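Local coordinates for DUF4973 domain-containing protein (PDB 4QNI) that serves as an auxiliary nutrient-binding protein of Bacteroides thetaiotaomicron, probably tethered to a membrane as a lipoprotein, at the interface of chains A and B. Residues are numbered along the deposited sequence; one frame, centred on the assembly and turned at random. Chains: chain A/B, Uncharacterized protein.

Contact 1: the interface of chains A and B. Residues chain A 54-55, 152-153, 158-160; chain B 13-15, 17.
B:Ser14, A:Tyr158 and A:Leu55 meet where the short strand 12-15 of chain B is inserted between two segments of chain A. On one flank B:Ser14 pairs antiparallel with A:Leu55 of strand 47-56: A:Leu55 N donates to B:Ser14 O at 2.8 Å, and B:Ser14 N returns a bond to A:Leu55 O at 3.0 Å. On the other flank B:Phe15 N donates to A:Tyr158 O at 2.9 Å and A:His153 N to B:Ile13 O, the strand being gripped along both edges. The A:Tyr158 phenol, its CG anti to the carbonyl carbon (chi1 -75°), turns one face to chain B. B:Ser17 O stands over the centre of that face, 3.4 Å from CG, while the ring's CD1 side touches B:Ser17 CB. An alanine in place of A:Tyr158 would remove the ring, and would probably leave a gap under the B:Ser17 carbonyl and set the A:His153 imidazole, which rests on the ring's edge, free to turn. Away from the phenol, A:Ile54 lies alongside B:Phe15, pointing the same way, and its CG2 meets B:Ile13 CG2 at 3.6 Å. The CB of A:Tyr158 closes against B:Ser14 CB at 3.7 Å.

Contact 2: the interface of chains A and B. Residues chain A 57, 66, 149-151; chain B 9, 11-13.
A:Tyr150 and B:Ile13 cross at about a right angle in the apolar centre, the ring's CD1 lying 3.3 Å from CG1 of the isoleucine. A:Val66 adds its two methyls to this cluster: CG1 meets B:Ile13 CD1 tip to tip at 4.0 Å, and CG2 sits over the middle of the B:His11 imidazole in a CH-pi contact. A:Tyr150 CB also packs on B:His11 CB, at 3.8 Å. Farther out, A:Val151 runs alongside B:Tyr12, both pointing the same way, and its CG2 touches the backbone of B:Tyr9. Polar groups form the rim. The imidazole held under A:Val66 donates from ND1 to A:Ser57 O at 2.9 Å; the acceptor lies in the ring plane, which fixes the ring's rotation. The A:Ser57 hydroxyl, drawn between its own backbone N and carbonyl carbon (chi1 66°), accepts from B:Tyr12 N at 2.8 Å, and A:Ser57 N donates to B:Tyr12 O at 3.1 Å. On the opposite edge A:Val151 N donates to B:His11 O at 2.8 Å, and B:Ile13 N to A:Val151 O. The N-terminal stretch of chain B thus enters strand 12-15 between the end of strand 47-56 and strand 151-152 of chain A, parallel to the latter.

Contact 3: the interface of chains A and B. Residues chain A 54-57, 117; chain B 14, 16, 18, 79, 82.
B:Ile79 on helix 74-85 turns CG2 toward A:Leu55 and sends CG1, with CD1 at its end, to A:Asn117: chi1 -51° puts CG1 anti to the carbonyl carbon and CG2 anti to the backbone N. A:Leu55 on strand 47-56 sets its own CG anti to the carbonyl carbon (chi1 -53°). CG2 of the isoleucine meets CD1 of the leucine at 4.0 Å. On the other branch the isoleucine side chain crosses that of the asparagine at about a right angle, with CD1 3.6 Å from A:Asn117 CB. This methyl also lies 3.5 Å from A:Asn117 O and close to A:Val56 O, the isoleucine tip packing on backbone carbonyls as much as on carbon. A:Leu55 divides its own two methyls: CD1 also lies on B:Ser16, 4.0 Å from CA, and CD2 lies 4.1 Å from CD2 of the B:Tyr82 ring, whose side chain it meets at a slant. Helix 74-85 of chain B is in this way fitted against the side chain of A:Leu55, whose backbone is already paired with B:Ser14. Within chain A the asparagine amide is pinned: A:Asn117 ND2 donates to A:Val56 O at 2.8 Å, nearly straight (169° at H) and in the plane of both the amide and the carbonyl.

Contact 4: the interface of chains A and B. Residues chain A 53, 55, 120; chain B 16, 82.
A:Pro53 and B:Tyr82 form the tight side of this contact, the pyrrolidine ring and the phenol crossing at about a right angle. The tyrosine comes from helix 74-85 with CG anti to its backbone N (chi1 -157°), which sends the ring away from the helix toward strand 47-56 of chain A. Its CE2 then lies 3.6 Å from A:Pro53 CB and 3.7 Å from A:Pro53 CG, and the proline CG sits at the edge of the aromatic ring, in its plane. Beyond the proline the phenol tip reaches A:Leu120 on strand 118-126, with B:Tyr82 OH 3.7 Å from A:Leu120 CD2. The hydroxyl meets carbon here rather than a polar partner across the contact. An alanine in place of B:Tyr82 would probably open a gap beside the proline and leave the A:Leu120 methyl without its mate on chain B. The other side is looser and wetted. B:Ser16 N stands 3.6 Å from A:Pro53 O, too far for a direct bond, and water 1 spans the two: it is 2.7 Å from A:Pro53 O and 2.7 Å from B:Ser16 N, with a bent geometry at the amide hydrogen (139°). The serine gives backbone and little side-chain grip. Together the packing of the phenol ring and the water bridge seat the helix of chain B on the sheet of chain A, beside the inserted strand, and may help to set the angle between the two subunits in the crystal assembly.

Contact 1: the interface of chains A and B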
loop_
_atom_site.group_PDB
_atom_site.type_symbol
_atom_site.label_atom_id
_atom_site.label_comp_id
_atom_site.label_asym_id
_atom_site.label_seq_id
_atom_site.Cartn_x
_atom_site.Cartn_y
_atom_site.Cartn_z
ATOM N N ILE A 54 -2.169 13.845 24.791
ATOM C CA ILE A 54 -1.022 14.536 24.217
ATOM C C ILE A 54 0.165 13.728 24.660
ATOM O O ILE A 54 0.330 13.488 25.865
ATOM C CB ILE A 54 -0.952 16.023 24.644
ATOM C CG1 ILE A 54 -2.093 16.853 23.972
ATOM C CG2 ILE A 54 0.434 16.605 24.354
ATOM C CD1 ILE A 54 -2.144 18.276 24.357
ATOM N N LEU A 55 0.948 13.249 23.690
ATOM C CA LEU A 55 2.102 12.401 23.940
ATOM C C LEU A 55 3.397 13.199 23.936
ATOM O O LEU A 55 3.571 14.120 23.138
ATOM C CB LEU A 55 2.147 11.272 22.899
ATOM C CG LEU A 55 0.871 10.416 22.729
ATOM C CD1 LEU A 55 0.983 9.516 21.493
ATOM C CD2 LEU A 55 0.575 9.596 23.974
ATOM N N ALA A 152 7.216 20.752 18.731
ATOM C CA ALA A 152 6.084 20.066 18.115
ATOM C C ALA A 152 6.652 19.076 17.110
ATOM O O ALA A 152 7.592 19.420 16.393
ATOM C CB ALA A 152 5.162 21.066 17.434
ATOM N N HIS A 153 6.146 17.834 17.110
ATOM C CA HIS A 153 6.618 16.750 16.246
ATOM C C HIS A 153 6.918 17.219 14.822
ATOM O O HIS A 153 6.057 17.880 14.225
ATOM C CB HIS A 153 5.609 15.602 16.193
ATOM C CG HIS A 153 6.240 14.296 15.835
ATOM N ND1 HIS A 153 6.616 14.006 14.534
ATOM C CD2 HIS A 153 6.563 13.250 16.629
ATOM C CE1 HIS A 153 7.147 12.799 14.580
ATOM N NE2 HIS A 153 7.131 12.301 15.818
ATOM N N TYR A 158 1.235 14.982 13.035
ATOM C CA TYR A 158 1.218 14.516 14.434
ATOM C C TYR A 158 1.022 15.652 15.426
ATOM O O TYR A 158 0.466 15.434 16.489
ATOM C CB TYR A 158 2.530 13.782 14.789
ATOM C CG TYR A 158 2.704 12.375 14.249
ATOM C CD1 TYR A 158 1.732 11.785 13.447
ATOM C CD2 TYR A 158 3.851 11.639 14.530
ATOM C CE1 TYR A 158 1.889 10.492 12.949
ATOM C CE2 TYR A 158 4.027 10.350 14.028
ATOM C CZ TYR A 158 3.046 9.781 13.233
ATOM O OH TYR A 158 3.218 8.510 12.734
ATOM N N ALA A 159 1.510 16.858 15.094
ATOM C CA ALA A 159 1.405 18.052 15.933
ATOM C C ALA A 159 0.090 18.817 15.682
ATOM O O ALA A 159 -0.131 19.870 16.276
ATOM C CB ALA A 159 2.602 18.949 15.687
ATOM N N LYS A 160 -0.797 18.258 14.848
ATOM C CA LYS A 160 -2.073 18.867 14.493
ATOM C C LYS A 160 -3.213 17.883 14.629
ATOM O O LYS A 160 -3.061 16.714 14.301
ATOM C CB LYS A 160 -2.010 19.443 13.064
ATOM C CG LYS A 160 -1.427 20.854 13.069
ATOM C CD LYS A 160 -0.642 21.166 11.836
ATOM C CE LYS A 160 -0.277 22.623 11.732
ATOM N NZ LYS A 160 0.377 23.152 12.963
ATOM N N ILE B 13 6.406 16.582 21.010
ATOM C CA ILE B 13 5.004 16.597 21.414
ATOM C C ILE B 13 4.126 16.260 20.223
ATOM O O ILE B 13 4.320 16.807 19.138
ATOM C CB ILE B 13 4.622 17.981 21.997
ATOM C CG1 ILE B 13 5.709 18.600 22.919
ATOM C CG2 ILE B 13 3.247 17.949 22.630
ATOM C CD1 ILE B 13 5.871 18.037 24.327
ATOM N N SER B 14 3.140 15.391 20.426
ATOM C CA SER B 14 2.195 15.024 19.367
ATOM C C SER B 14 0.841 14.565 19.940
ATOM O O SER B 14 0.789 14.065 21.057
ATOM C CB SER B 14 2.779 13.921 18.485
ATOM O OG SER B 14 2.702 12.671 19.136
ATOM N N PHE B 15 -0.238 14.702 19.165
ATOM C CA PHE B 15 -1.568 14.212 19.554
ATOM C C PHE B 15 -1.580 12.736 19.295
ATOM O O PHE B 15 -0.821 12.349 18.429
ATOM C CB PHE B 15 -2.649 14.912 18.736
ATOM C CG PHE B 15 -2.773 16.370 19.029
ATOM C CD1 PHE B 15 -3.541 16.817 20.097
ATOM C CD2 PHE B 15 -2.174 17.310 18.209
ATOM C CE1 PHE B 15 -3.691 18.171 20.346
ATOM C CE2 PHE B 15 -2.337 18.668 18.451
ATOM C CZ PHE B 15 -3.099 19.093 19.514
ATOM N N SER B 17 -1.580 10.261 17.593
ATOM C CA SER B 17 -1.135 10.064 16.228
ATOM C C SER B 17 0.352 9.733 16.410
ATOM O O SER B 17 1.172 10.598 16.756
ATOM C CB SER B 17 -1.383 11.309 15.376
ATOM O OG SER B 17 -2.709 11.789 15.515
#

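Contact 2: the interface of chains A and B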
loop_
_atom_site.group_PDB
_atom_site.type_symbol
_atom_site.label_atom_id
_atom_site.label_comp_id
_atom_site.label_asym_id
_atom_site.label_seq_id
_atom_site.Cartn_x
_atom_site.Cartn_y
_atom_site.Cartn_z
ATOM N N SER A 57 7.756 12.701 24.326
ATOM C CA SER A 57 8.989 11.896 24.341
ATOM C C SER A 57 10.004 12.488 25.382
ATOM O O SER A 57 9.806 13.601 25.856
ATOM C CB SER A 57 9.604 11.876 22.946
ATOM O OG SER A 57 10.035 13.180 22.587
ATOM N N VAL A 66 7.134 19.657 31.638
ATOM C CA VAL A 66 6.870 20.239 30.315
ATOM C C VAL A 66 5.510 20.940 30.306
ATOM O O VAL A 66 4.506 20.355 30.713
ATOM C CB VAL A 66 6.978 19.159 29.191
ATOM C CG1 VAL A 66 6.641 19.731 27.814
ATOM C CG2 VAL A 66 8.364 18.516 29.170
ATOM N N ASN A 149 10.379 24.544 26.363
ATOM C CA ASN A 149 11.286 23.425 26.660
ATOM C C ASN A 149 10.798 22.148 25.931
ATOM O O ASN A 149 10.783 21.061 26.518
ATOM C CB ASN A 149 11.384 23.203 28.184
ATOM N N TYR A 150 10.399 22.305 24.642
ATOM C CA TYR A 150 9.886 21.253 23.761
ATOM C C TYR A 150 9.823 21.709 22.295
ATOM O O TYR A 150 9.977 22.902 21.992
ATOM C CB TYR A 150 8.489 20.800 24.226
ATOM C CG TYR A 150 7.351 21.753 23.909
ATOM C CD1 TYR A 150 6.706 21.717 22.673
ATOM C CD2 TYR A 150 6.866 22.636 24.868
ATOM C CE1 TYR A 150 5.614 22.533 22.400
ATOM C CE2 TYR A 150 5.774 23.459 24.606
ATOM C CZ TYR A 150 5.144 23.397 23.372
ATOM O OH TYR A 150 4.069 24.202 23.090
ATOM N N VAL A 151 9.541 20.747 21.392
ATOM C CA VAL A 151 9.345 20.959 19.955
ATOM C C VAL A 151 8.135 20.126 19.497
ATOM O O VAL A 151 8.031 18.948 19.847
ATOM C CB VAL A 151 10.620 20.645 19.121
ATOM C CG1 VAL A 151 10.315 20.528 17.631
ATOM C CG2 VAL A 151 11.701 21.697 19.351
ATOM N N TYR B 9 14.755 21.850 22.169
ATOM C CA TYR B 9 14.504 20.493 21.680
ATOM C C TYR B 9 14.248 19.554 22.872
ATOM O O TYR B 9 13.486 19.940 23.770
ATOM C CB TYR B 9 15.677 20.004 20.801
ATOM N N HIS B 11 12.322 17.270 23.783
ATOM C CA HIS B 11 10.946 16.775 23.875
ATOM C C HIS B 11 10.150 16.981 22.598
ATOM O O HIS B 11 9.970 18.116 22.152
ATOM C CB HIS B 11 10.201 17.476 25.026
ATOM C CG HIS B 11 10.838 17.280 26.361
ATOM N ND1 HIS B 11 10.728 16.084 27.044
ATOM C CD2 HIS B 11 11.598 18.132 27.087
ATOM C CE1 HIS B 11 11.412 16.247 28.163
ATOM N NE2 HIS B 11 11.953 17.463 28.234
ATOM N N TYR B 12 9.635 15.879 22.043
ATOM C CA TYR B 12 8.734 15.868 20.897
ATOM C C TYR B 12 7.302 15.690 21.422
ATOM O O TYR B 12 7.037 14.800 22.229
ATOM C CB TYR B 12 9.096 14.754 19.904
ATOM C CG TYR B 12 10.196 15.045 18.904
ATOM C CD1 TYR B 12 10.715 16.329 18.755
ATOM C CD2 TYR B 12 10.690 14.041 18.074
ATOM C CE1 TYR B 12 11.717 16.604 17.821
ATOM C CE2 TYR B 12 11.680 14.305 17.126
ATOM C CZ TYR B 12 12.196 15.587 17.006
ATOM O OH TYR B 12 13.177 15.841 16.071
ATOM N N ILE B 13 6.406 16.582 21.010
ATOM C CA ILE B 13 5.004 16.597 21.414
ATOM C C ILE B 13 4.126 16.260 20.223
ATOM O O ILE B 13 4.320 16.807 19.138
ATOM C CB ILE B 13 4.622 17.981 21.997
ATOM C CG1 ILE B 13 5.709 18.600 22.919
ATOM C CG2 ILE B 13 3.247 17.949 22.630
ATOM C CD1 ILE B 13 5.871 18.037 24.327
#

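Contact 3: the interface of chains A and B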
loop_
_atom_site.group_PDB
_atom_site.type_symbol
_atom_site.label_atom_id
_atom_site.label_comp_id
_atom_site.label_asym_id
_atom_site.label_seq_id
_atom_site.Cartn_x
_atom_site.Cartn_y
_atom_site.Cartn_z
ATOM N N ILE A 54 -2.169 13.845 24.791
ATOM C CA ILE A 54 -1.022 14.536 24.217
ATOM C C ILE A 54 0.165 13.728 24.660
ATOM O O ILE A 54 0.330 13.488 25.865
ATOM C CB ILE A 54 -0.952 16.023 24.644
ATOM C CG1 ILE A 54 -2.093 16.853 23.972
ATOM C CG2 ILE A 54 0.434 16.605 24.354
ATOM C CD1 ILE A 54 -2.144 18.276 24.357
ATOM N N LEU A 55 0.948 13.249 23.690
ATOM C CA LEU A 55 2.102 12.401 23.940
ATOM C C LEU A 55 3.397 13.199 23.936
ATOM O O LEU A 55 3.571 14.120 23.138
ATOM C CB LEU A 55 2.147 11.272 22.899
ATOM C CG LEU A 55 0.871 10.416 22.729
ATOM C CD1 LEU A 55 0.983 9.516 21.493
ATOM C CD2 LEU A 55 0.575 9.596 23.974
ATOM N N VAL A 56 4.291 12.857 24.862
ATOM C CA VAL A 56 5.585 13.522 25.062
ATOM C C VAL A 56 6.706 12.497 25.126
ATOM O O VAL A 56 6.647 11.577 25.933
ATOM C CB VAL A 56 5.597 14.386 26.356
ATOM C CG1 VAL A 56 6.829 15.285 26.403
ATOM C CG2 VAL A 56 4.320 15.211 26.509
ATOM N N SER A 57 7.756 12.701 24.326
ATOM C CA SER A 57 8.989 11.896 24.341
ATOM C C SER A 57 10.004 12.488 25.382
ATOM O O SER A 57 9.806 13.601 25.856
ATOM C CB SER A 57 9.604 11.876 22.946
ATOM O OG SER A 57 10.035 13.180 22.587
ATOM N N ASN A 117 4.792 10.464 30.116
ATOM C CA ASN A 117 4.906 10.503 28.658
ATOM C C ASN A 117 3.576 10.933 28.006
ATOM O O ASN A 117 3.472 10.980 26.782
ATOM C CB ASN A 117 5.365 9.135 28.136
ATOM C CG ASN A 117 6.831 8.883 28.335
ATOM O OD1 ASN A 117 7.225 7.953 29.052
ATOM N ND2 ASN A 117 7.682 9.748 27.764
ATOM N N SER B 14 3.140 15.391 20.426
ATOM C CA SER B 14 2.195 15.024 19.367
ATOM C C SER B 14 0.841 14.565 19.940
ATOM O O SER B 14 0.789 14.065 21.057
ATOM C CB SER B 14 2.779 13.921 18.485
ATOM O OG SER B 14 2.702 12.671 19.136
ATOM N N SER B 16 -2.417 11.906 19.988
ATOM C CA SER B 16 -2.455 10.437 19.776
ATOM C C SER B 16 -2.711 10.101 18.277
ATOM O O SER B 16 -3.821 9.833 17.776
ATOM C CB SER B 16 -3.420 9.711 20.712
ATOM O OG SER B 16 -2.801 8.544 21.239
ATOM N N GLN B 18 0.627 8.439 16.398
ATOM C CA GLN B 18 1.949 7.863 16.517
ATOM C C GLN B 18 1.941 6.619 15.634
ATOM O O GLN B 18 0.935 5.894 15.613
ATOM C CB GLN B 18 2.297 7.574 17.991
ATOM N N ILE B 79 4.952 5.476 25.303
ATOM C CA ILE B 79 4.201 6.082 24.180
ATOM C C ILE B 79 3.440 4.973 23.441
ATOM O O ILE B 79 2.228 5.085 23.246
ATOM C CB ILE B 79 5.106 6.886 23.205
ATOM C CG1 ILE B 79 6.020 7.918 23.903
ATOM C CG2 ILE B 79 4.330 7.470 22.012
ATOM C CD1 ILE B 79 5.366 9.000 24.565
ATOM N N TYR B 82 0.440 3.605 25.523
ATOM C CA TYR B 82 -0.706 4.515 25.562
ATOM C C TYR B 82 -1.366 4.640 24.189
ATOM O O TYR B 82 -2.596 4.605 24.111
ATOM C CB TYR B 82 -0.384 5.894 26.146
ATOM C CG TYR B 82 -1.643 6.555 26.673
ATOM C CD1 TYR B 82 -2.145 6.241 27.936
ATOM C CD2 TYR B 82 -2.376 7.442 25.882
ATOM C CE1 TYR B 82 -3.330 6.820 28.410
ATOM C CE2 TYR B 82 -3.572 8.000 26.334
ATOM C CZ TYR B 82 -4.034 7.706 27.609
ATOM O OH TYR B 82 -5.205 8.272 28.067
#

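Contact 4: the interface of chains A and B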
loop_
_atom_site.group_PDB
_atom_site.type_symbol
_atom_site.label_atom_id
_atom_site.label_comp_id
_atom_site.label_asym_id
_atom_site.label_seq_id
_atom_site.Cartn_x
_atom_site.Cartn_y
_atom_site.Cartn_z
ATOM N N PRO A 53 -5.671 12.985 24.645
ATOM C CA PRO A 53 -4.272 12.679 24.971
ATOM C C PRO A 53 -3.254 13.443 24.131
ATOM O O PRO A 53 -3.442 13.666 22.936
ATOM C CB PRO A 53 -4.167 11.179 24.678
ATOM C CG PRO A 53 -5.586 10.671 24.670
ATOM C CD PRO A 53 -6.346 11.798 24.072
ATOM N N LEU A 55 0.948 13.249 23.690
ATOM C CA LEU A 55 2.102 12.401 23.940
ATOM C C LEU A 55 3.397 13.199 23.936
ATOM O O LEU A 55 3.571 14.120 23.138
ATOM C CB LEU A 55 2.147 11.272 22.899
ATOM C CG LEU A 55 0.871 10.416 22.729
ATOM C CD1 LEU A 55 0.983 9.516 21.493
ATOM C CD2 LEU A 55 0.575 9.596 23.974
ATOM N N LEU A 120 -3.459 14.996 29.488
ATOM C CA LEU A 120 -4.787 14.970 28.901
ATOM C C LEU A 120 -5.310 16.368 28.816
ATOM O O LEU A 120 -5.359 17.068 29.821
ATOM C CB LEU A 120 -5.730 14.067 29.689
ATOM C CG LEU A 120 -5.353 12.592 29.742
ATOM C CD1 LEU A 120 -6.020 11.908 30.927
ATOM C CD2 LEU A 120 -5.733 11.884 28.455
ATOM N N SER B 16 -2.417 11.906 19.988
ATOM C CA SER B 16 -2.455 10.437 19.776
ATOM C C SER B 16 -2.711 10.101 18.277
ATOM O O SER B 16 -3.821 9.833 17.776
ATOM C CB SER B 16 -3.420 9.711 20.712
ATOM O OG SER B 16 -2.801 8.544 21.239
ATOM N N TYR B 82 0.440 3.605 25.523
ATOM C CA TYR B 82 -0.706 4.515 25.562
ATOM C C TYR B 82 -1.366 4.640 24.189
ATOM O O TYR B 82 -2.596 4.605 24.111
ATOM C CB TYR B 82 -0.384 5.894 26.146
ATOM C CG TYR B 82 -1.643 6.555 26.673
ATOM C CD1 TYR B 82 -2.145 6.241 27.936
ATOM C CD2 TYR B 82 -2.376 7.442 25.882
ATOM C CE1 TYR B 82 -3.330 6.820 28.410
ATOM C CE2 TYR B 82 -3.572 8.000 26.334
ATOM C CZ TYR B 82 -4.034 7.706 27.609
ATOM O OH TYR B 82 -5.205 8.272 28.067
HETATM O O HOH W 1 -4.849 12.768 20.857
#

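Contacts 3 and 4 are the nearest neighbours, about 5 Å between their C-alpha centres, and share A:Leu55, B:Ser16 and B:Tyr82. Contact 1 lies about 7 Å from contact 3 and 8 Å from contact 4, with A:Leu55 of strand 47-56 common to all three. Contact 2 is about 10 Å from contact 1, joined through B:Ile13, about 11 Å from contact 3, joined through A:Ser57, and about 14 Å from contact 4. Strand 12-15 runs through contacts 1, 2 and 3, helix 74-85 through contacts 3 and 4: one continuous patch. The pairing is not an exact two-fold and may be a crystal contact.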